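Local coordinates for uncharacterized protein (Acinetobacter baumannii, PDB 5D66) that is of unknown function but, as an ankyrin repeat protein, probably serves as a scaffold for binding other proteins, at residues 167-170 with 174-177; 132-135 with 140-143; 178-181 with 187-190; 116-121 with 156-161. One frame throughout, in Å; residues are numbered along the deposited sequence. Where two conformers were deposited one is given.

Interaction 1: residues 167-170 with 174-177; sequences NLAD and ITPL
D170 and I174 are joined by two hydrogen bonds that close the loop ahead of helix 176-183. The backbone N of D170 gives its hydrogen to I174 O over 3.0 Å, nearly straight at 169°. In return I174 N donates to D170 OD1, also at 3.0 Å, meeting that oxygen from above the carboxylate plane. The short aspartate chain suits this place: with CG between the backbone N and the carbonyl carbon (chi1 72°), the carboxylate lies alongside I174, with OD1 next to its N, and OD2 is left to accept from H179 NE2.

A loop closed like this ahead of a TPL-led helix is characteristic of ankyrin repeats; 174-177 holds the TPL of the TPLH signature, with Q178 in the histidine's place. T175 is the N-cap, its OG1 accepting from Q178 N, while P176 fits the first turn, where a missing N-H costs no helix bond.

The remaining contacts are van der Waals. P176 CD lies 3.3 Å from L168 O, the ring resting against that carbonyl. The small methyl of A169 lies close to the other arm of the loop, its CB 3.4 Å from I174 O and 4.1 Å from T175 CG2.

Interaction 2: residues 132-135 with 140-143; sequences NNLG and LEAI
N132 and E141 reach toward each other from opposite directions and join the tip of a loop to the first turns of helix 138-144. N132 ND2 donates to E141 OE2 over 2.9 Å, but the bond is bent, 141° at the hydrogen. The acceptor lies close to the amide plane, whereas the amide meets OE2 on its anti side, somewhat out of the carboxylate plane, with the two flat groups turned 62° apart.

This polar link is the close part of the contact, and both ends are buried. A torsion of 73° about chi1 tucks the N132 side chain back over its own turn, where OD1 accepts from L134 N at 3.0 Å in an Asx turn and also from W136 N. Asparagine suits the place because its amide can both accept and donate; the extended glutamate spans the gap from the helix. E111 brings a second carboxylate close to E141 OE1, which may raise the proton affinity of one of them. G135, without a side chain, easily takes the positive phi that ends the type I turn.

The fringe is looser, leucine methyls standing near oxygens: CD1 of partly exposed L134 is 4.1 Å from E141 OE2, and L140 CD1 is 4.0 Å from G135 O.

I107 of helix 106-111 touches both N132 and E141; L140 and I143 pack against P176 and H179 of helix 176-183.

Interaction 3: residues 178-181 with 187-190; sequences QHAR and EIEK
R181 and E189 cross at about a right angle, bringing the flank of one side chain to the end of the other. The arginine is extended from CG to NE, and NE donates to E189 OE2 over 2.8 Å in a salt bridge whose bond is almost straight, at 171°. The oxygen lies at the guanidinium edge, virtually in its plane, but the arginine approaches from above the carboxylate plane; the two flat groups stand 84° apart. A water completes a small ring, donating to E189 OE2 at 2.7 Å and accepting a longer bond from R181 NH2.

E189 reaches this position with CG anti to the backbone N (chi1 177°) and its chain extended beyond, which lays the carboxylate beside R181; R181 CG is also 3.5 Å from E189 OE2. Long charged chains suit this outer side of the pair, since their ends can meet while R181 remains exposed.

Deeper in, the helices come closer. A180 points its methyl at helix 186-194, with CB 3.8 Å from I188 CG2 and 4.2 Å from E189 N. The small side chain allows the backbones to approach, the CA atoms of A180 and E189 being 5.7 Å apart, while the CG2 branch of I188 lies against the methyl. Two successive helices packed through a small residue are characteristic of the ankyrin fold.

Interaction 4: residues 116-121 with 156-161; sequences ETVRTL and VALLLK
E116 O is gripped twice within its own helix: T120 N donates to it at 3.0 Å and T120 OG1 at 2.9 Å, from opposite faces of the carbonyl plane. Threonine suits this place because its hydroxyl can bond back to the preceding turn.

The same turn of helix 115-124 carries a second polar unit. In the conformers described, R119 holds the E116 carboxylate side-on, NE to OE1 and NH2 to OE2, both 2.8 Å. The bonds are close to straight, and the oxygens lie in the guanidinium plane and use their syn sides. The paired bonds would fix the rotation of the guanidinium, and the bend at chi3 (-41°) folds the arginine back toward the glutamate.

Oriented in this way, R119 offers one face to L158 of helix 150-162. L158 CD1 lies 4.1 Å above the guanidinium plane, displaced toward its rim, while L158 CD2 comes to 3.5 Å from R119 NH1. This is apolar packing against the face of a charged group whose edge is occupied by E116.

Nearer the core, V118 CG1 meets L158 CD1 at 4.0 Å. Leucine is long enough to bridge the gap between the helices and ends in two methyls: CD1 meets both V118 and R119, and CD2 reaches R119 NH1. Compact, branched V118 suits the inner surface, where it also packs on L106, A109 and A110 of helix 106-111. L158 further touches V115 and I122. Side-by-side packing of helices such as 115-124 and 150-162 is characteristic of the ankyrin stack.

How the interactions relate
Interactions 1, 2 and 3 form a connected end of the stack. Interactions 1 and 3 share helix 176-183, their centres about 10 Å apart, and L177 CD1 of the first packs 3.8 Å from E189 CG of the other. L140 ties interaction 2 to both: its CD1 lies 3.6 Å from L168 O and its CD2 3.7 Å from H179 CD2. Interaction 4, which encloses interaction 2 along the chain, meets the group through V156, whose CG2 is 4.1 Å from I188 CD1 and 4.2 Å from I143 CG1. Interactions 1 and 4 do not touch, their nearest atoms being about 7 Å apart.

Interaction 1: residues 167-170 with 174-177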
# COMPACT_ATOMS: atom_id res chain seq x y z
N ASN A 167 21.42 -5.89 -2.69
CA ASN A 167 22.53 -5.14 -2.13
C ASN A 167 22.24 -3.70 -1.82
O ASN A 167 23.15 -2.97 -1.47
CB ASN A 167 23.76 -5.31 -3.05
CG ASN A 167 24.23 -6.77 -3.02
OD1 ASN A 167 24.37 -7.32 -1.95
ND2 ASN A 167 24.41 -7.40 -4.15
N LEU A 168 21.01 -3.26 -1.89
CA LEU A 168 20.63 -1.90 -1.46
C LEU A 168 20.51 -1.89 0.04
O LEU A 168 19.63 -2.52 0.62
CB LEU A 168 19.33 -1.43 -2.13
CG LEU A 168 19.44 -1.15 -3.61
CD1 LEU A 168 18.05 -0.75 -4.14
CD2 LEU A 168 20.48 -0.13 -4.01
N ALA A 169 21.49 -1.24 0.67
CA ALA A 169 21.65 -1.17 2.11
C ALA A 169 20.81 -0.04 2.74
O ALA A 169 20.33 0.85 2.05
CB ALA A 169 23.12 -1.00 2.40
N ASP A 170 20.67 -0.10 4.07
CA ASP A 170 20.04 0.96 4.84
C ASP A 170 20.90 2.21 4.88
O ASP A 170 21.99 2.29 4.28
CB ASP A 170 19.58 0.44 6.20
CG ASP A 170 20.70 0.17 7.21
OD1 ASP A 170 21.82 0.72 7.00
OD2 ASP A 170 20.43 -0.52 8.24
N ILE A 174 24.17 -0.93 6.31
CA ILE A 174 23.94 -2.33 6.66
C ILE A 174 23.08 -2.98 5.58
O ILE A 174 21.97 -2.49 5.26
CB ILE A 174 23.40 -2.47 8.03
CG1 ILE A 174 24.34 -1.82 9.02
CG2 ILE A 174 23.19 -3.95 8.34
CD1 ILE A 174 23.81 -1.86 10.39
N THR A 175 23.59 -4.05 5.01
CA THR A 175 22.96 -4.68 3.88
C THR A 175 21.82 -5.61 4.31
O THR A 175 21.78 -6.09 5.47
CB THR A 175 24.01 -5.49 3.12
OG1 THR A 175 24.45 -6.54 3.95
CG2 THR A 175 25.15 -4.61 2.58
N PRO A 176 20.93 -5.96 3.38
CA PRO A 176 19.95 -7.02 3.68
C PRO A 176 20.61 -8.30 4.24
O PRO A 176 20.08 -8.86 5.19
CB PRO A 176 19.31 -7.21 2.30
CG PRO A 176 19.35 -5.85 1.69
CD PRO A 176 20.68 -5.34 2.07
N LEU A 177 21.71 -8.74 3.63
CA LEU A 177 22.39 -9.95 4.09
C LEU A 177 22.84 -9.81 5.54
O LEU A 177 22.64 -10.73 6.35
CB LEU A 177 23.55 -10.23 3.18
CG LEU A 177 24.35 -11.50 3.51
CD1 LEU A 177 23.49 -12.72 3.46
CD2 LEU A 177 25.53 -11.62 2.57

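Interaction 2: residues 132-135 with 140-143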
# COMPACT_ATOMS: atom_id res chain seq x y z
N ASN A 132 12.37 4.51 1.02
CA ASN A 132 11.55 5.51 1.76
C ASN A 132 12.43 6.43 2.62
O ASN A 132 13.68 6.38 2.59
CB ASN A 132 10.43 4.82 2.54
CG ASN A 132 10.90 4.06 3.75
OD1 ASN A 132 12.05 4.19 4.19
ND2 ASN A 132 10.01 3.23 4.28
N ASN A 133 11.80 7.32 3.39
CA ASN A 133 12.55 8.34 4.14
C ASN A 133 13.08 7.84 5.45
O ASN A 133 13.77 8.58 6.14
CB ASN A 133 11.75 9.65 4.27
CG ASN A 133 10.61 9.61 5.27
OD1 ASN A 133 10.60 8.84 6.23
ND2 ASN A 133 9.63 10.50 5.04
N LEU A 134 12.88 6.57 5.76
CA LEU A 134 13.59 5.82 6.82
C LEU A 134 14.83 5.14 6.24
O LEU A 134 15.57 4.50 6.99
CB LEU A 134 12.67 4.77 7.46
CG LEU A 134 11.42 5.36 8.13
CD1 LEU A 134 10.24 4.35 8.13
CD2 LEU A 134 11.69 5.74 9.52
N GLY A 135 15.09 5.26 4.93
CA GLY A 135 16.22 4.66 4.27
C GLY A 135 15.99 3.19 3.95
O GLY A 135 16.93 2.46 3.66
N LEU A 140 14.27 -4.46 2.86
CA LEU A 140 14.81 -4.14 4.18
C LEU A 140 13.74 -4.21 5.23
O LEU A 140 13.95 -4.78 6.32
CB LEU A 140 15.54 -2.82 4.19
CG LEU A 140 16.90 -2.83 3.52
CD1 LEU A 140 17.37 -1.45 3.15
CD2 LEU A 140 17.95 -3.47 4.42
N GLU A 141 12.58 -3.59 4.98
CA GLU A 141 11.51 -3.67 6.00
C GLU A 141 11.03 -5.09 6.24
O GLU A 141 10.74 -5.43 7.39
CB GLU A 141 10.35 -2.75 5.64
CG GLU A 141 10.72 -1.28 5.70
CD GLU A 141 9.58 -0.33 6.08
OE1 GLU A 141 8.56 -0.77 6.50
OE2 GLU A 141 9.76 0.89 5.99
N ALA A 142 10.90 -5.89 5.20
CA ALA A 142 10.45 -7.26 5.43
C ALA A 142 11.40 -8.03 6.35
O ALA A 142 10.96 -8.87 7.15
CB ALA A 142 10.33 -7.97 4.11
N ILE A 143 12.70 -7.69 6.32
CA ILE A 143 13.69 -8.36 7.15
C ILE A 143 13.69 -7.75 8.54
O ILE A 143 13.58 -8.51 9.53
CB ILE A 143 15.08 -8.25 6.49
CG1 ILE A 143 15.11 -9.01 5.14
CG2 ILE A 143 16.16 -8.83 7.43
CD1 ILE A 143 16.26 -8.77 4.31

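Interaction 3: residues 178-181 with 187-190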
# COMPACT_ATOMS: atom_id res chain seq x y z
N GLN A 178 23.47 -8.70 5.88
CA GLN A 178 23.90 -8.51 7.25
C GLN A 178 22.73 -8.46 8.22
O GLN A 178 22.79 -9.04 9.29
CB GLN A 178 24.81 -7.29 7.36
CG GLN A 178 25.47 -7.20 8.75
CD GLN A 178 26.29 -8.47 9.13
OE1 GLN A 178 27.23 -8.86 8.42
NE2 GLN A 178 25.85 -9.19 10.18
N HIS A 179 21.67 -7.76 7.83
CA HIS A 179 20.47 -7.74 8.65
C HIS A 179 19.93 -9.13 8.92
O HIS A 179 19.50 -9.44 10.05
CB HIS A 179 19.40 -6.83 8.07
CG HIS A 179 19.62 -5.38 8.34
ND1 HIS A 179 19.64 -4.88 9.62
CD2 HIS A 179 19.77 -4.33 7.52
CE1 HIS A 179 19.76 -3.57 9.60
NE2 HIS A 179 19.87 -3.22 8.34
N ALA A 180 19.88 -9.97 7.91
CA ALA A 180 19.40 -11.34 8.07
C ALA A 180 20.34 -12.14 8.99
O ALA A 180 19.88 -12.90 9.86
CB ALA A 180 19.28 -11.99 6.73
N ARG A 181 21.63 -11.99 8.78
CA ARG A 181 22.62 -12.74 9.56
C ARG A 181 22.56 -12.34 11.03
O ARG A 181 22.63 -13.19 11.92
CB ARG A 181 24.00 -12.51 8.96
CG ARG A 181 24.30 -13.34 7.75
CD ARG A 181 25.55 -13.01 7.06
NE ARG A 181 25.84 -13.97 6.01
CZ ARG A 181 26.82 -13.83 5.13
NH1 ARG A 181 27.59 -12.73 5.12
NH2 ARG A 181 27.05 -14.78 4.25
N GLU A 187 16.72 -18.95 6.50
CA GLU A 187 16.00 -19.07 5.22
C GLU A 187 16.17 -17.80 4.38
O GLU A 187 16.53 -17.88 3.19
CB GLU A 187 14.51 -19.42 5.43
CG GLU A 187 14.26 -20.63 6.25
CD GLU A 187 14.29 -20.49 7.77
OE1 GLU A 187 14.68 -19.41 8.31
OE2 GLU A 187 14.08 -21.49 8.46
N ILE A 188 15.92 -16.63 5.01
CA ILE A 188 16.10 -15.38 4.31
C ILE A 188 17.57 -15.19 3.85
O ILE A 188 17.82 -14.74 2.74
CB ILE A 188 15.62 -14.22 5.19
CG1 ILE A 188 14.09 -14.27 5.24
CG2 ILE A 188 16.18 -12.89 4.65
CD1 ILE A 188 13.45 -13.32 6.25
N GLU A 189 18.56 -15.56 4.71
CA GLU A 189 19.96 -15.52 4.30
C GLU A 189 20.21 -16.32 3.02
O GLU A 189 20.89 -15.85 2.10
CB GLU A 189 20.87 -15.95 5.44
CG GLU A 189 22.32 -15.99 5.04
CD GLU A 189 23.25 -16.50 6.11
OE1 GLU A 189 22.74 -17.09 7.09
OE2 GLU A 189 24.47 -16.38 5.94
N LYS A 190 19.69 -17.53 3.00
CA LYS A 190 19.90 -18.38 1.82
C LYS A 190 19.26 -17.81 0.58
O LYS A 190 19.88 -17.80 -0.49
CB LYS A 190 19.45 -19.79 2.06
CG LYS A 190 20.38 -20.55 3.03
CD LYS A 190 19.97 -21.97 3.29
CE LYS A 190 20.52 -22.86 2.31
NZ LYS A 190 21.99 -23.18 2.55
O HOH W 1 26.37 -17.93 4.76

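Interaction 4: residues 116-121 with 156-161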
# COMPACT_ATOMS: atom_id res chain seq x y z
N GLU A 116 -0.25 -11.49 -0.27
CA GLU A 116 -0.98 -11.37 -1.54
C GLU A 116 -0.98 -9.91 -2.02
O GLU A 116 -0.95 -9.66 -3.21
CB GLU A 116 -2.41 -11.90 -1.46
CG GLU A 116 -2.46 -13.39 -1.19
CD GLU A 116 -1.61 -14.17 -2.12
OE1 GLU A 116 -1.64 -13.94 -3.34
OE2 GLU A 116 -0.82 -15.00 -1.66
N THR A 117 -0.96 -8.96 -1.09
CA THR A 117 -0.85 -7.54 -1.45
C THR A 117 0.53 -7.25 -2.08
O THR A 117 0.63 -6.59 -3.11
CB THR A 117 -1.09 -6.67 -0.26
OG1 THR A 117 -2.40 -6.89 0.26
CG2 THR A 117 -0.96 -5.21 -0.59
N VAL A 118 1.60 -7.80 -1.49
CA VAL A 118 2.91 -7.72 -2.07
C VAL A 118 2.94 -8.30 -3.50
O VAL A 118 3.42 -7.67 -4.43
CB VAL A 118 3.98 -8.37 -1.16
CG1 VAL A 118 5.30 -8.59 -1.92
CG2 VAL A 118 4.16 -7.56 0.09
N ARG A 119 2.38 -9.50 -3.63
CA ARG A 119 2.34 -10.15 -4.94
C ARG A 119 1.65 -9.23 -5.98
O ARG A 119 2.13 -9.06 -7.09
CB ARG A 119 1.65 -11.52 -4.83
CG ARG A 119 1.82 -12.38 -6.03
CD ARG A 119 0.93 -13.66 -6.00
NE ARG A 119 0.80 -14.38 -4.71
CZ ARG A 119 1.76 -15.15 -4.16
NH1 ARG A 119 2.87 -15.42 -4.80
NH2 ARG A 119 1.55 -15.69 -2.97
N THR A 120 0.52 -8.71 -5.60
CA THR A 120 -0.30 -7.85 -6.44
C THR A 120 0.43 -6.60 -6.85
O THR A 120 0.38 -6.19 -8.03
CB THR A 120 -1.61 -7.54 -5.72
OG1 THR A 120 -2.37 -8.77 -5.53
CG2 THR A 120 -2.50 -6.56 -6.47
N LEU A 121 1.07 -5.93 -5.91
CA LEU A 121 1.81 -4.71 -6.18
C LEU A 121 3.03 -4.93 -7.03
O LEU A 121 3.34 -4.11 -7.88
CB LEU A 121 2.10 -3.98 -4.88
CG LEU A 121 0.85 -3.40 -4.18
CD1 LEU A 121 1.26 -2.94 -2.78
CD2 LEU A 121 0.25 -2.26 -4.89
N VAL A 156 10.14 -11.93 1.03
CA VAL A 156 11.53 -11.86 0.55
C VAL A 156 11.70 -12.57 -0.79
O VAL A 156 12.31 -12.05 -1.73
CB VAL A 156 12.50 -12.31 1.62
CG1 VAL A 156 13.91 -12.50 1.05
CG2 VAL A 156 12.52 -11.33 2.79
N ALA A 157 11.20 -13.82 -0.84
CA ALA A 157 11.33 -14.58 -2.07
C ALA A 157 10.69 -13.88 -3.25
O ALA A 157 11.22 -13.88 -4.35
CB ALA A 157 10.86 -15.98 -1.87
N LEU A 158 9.49 -13.34 -3.03
CA LEU A 158 8.76 -12.63 -4.11
C LEU A 158 9.54 -11.44 -4.59
O LEU A 158 9.69 -11.21 -5.80
CB LEU A 158 7.38 -12.13 -3.64
CG LEU A 158 6.31 -13.19 -3.42
CD1 LEU A 158 5.05 -12.51 -2.86
CD2 LEU A 158 5.97 -13.89 -4.67
N LEU A 159 10.04 -10.66 -3.67
CA LEU A 159 10.80 -9.42 -4.03
C LEU A 159 12.04 -9.76 -4.83
O LEU A 159 12.37 -9.14 -5.82
CB LEU A 159 11.18 -8.61 -2.80
CG LEU A 159 9.95 -7.94 -2.12
CD1 LEU A 159 10.36 -7.50 -0.69
CD2 LEU A 159 9.46 -6.71 -2.88
N LEU A 160 12.78 -10.76 -4.34
CA LEU A 160 14.03 -11.15 -5.00
C LEU A 160 13.76 -11.73 -6.38
O LEU A 160 14.44 -11.38 -7.36
CB LEU A 160 14.83 -12.10 -4.14
CG LEU A 160 15.37 -11.51 -2.84
CD1 LEU A 160 15.98 -12.65 -2.00
CD2 LEU A 160 16.37 -10.44 -3.09
N LYS A 161 12.76 -12.60 -6.53
CA LYS A 161 12.49 -13.19 -7.83
C LYS A 161 12.05 -12.11 -8.81
O LYS A 161 12.37 -12.16 -10.02
CB LYS A 161 11.41 -14.26 -7.73
CG LYS A 161 10.96 -14.91 -9.04
CD LYS A 161 12.13 -15.56 -9.78
CE LYS A 161 11.71 -16.39 -10.88
NZ LYS A 161 11.12 -15.57 -11.98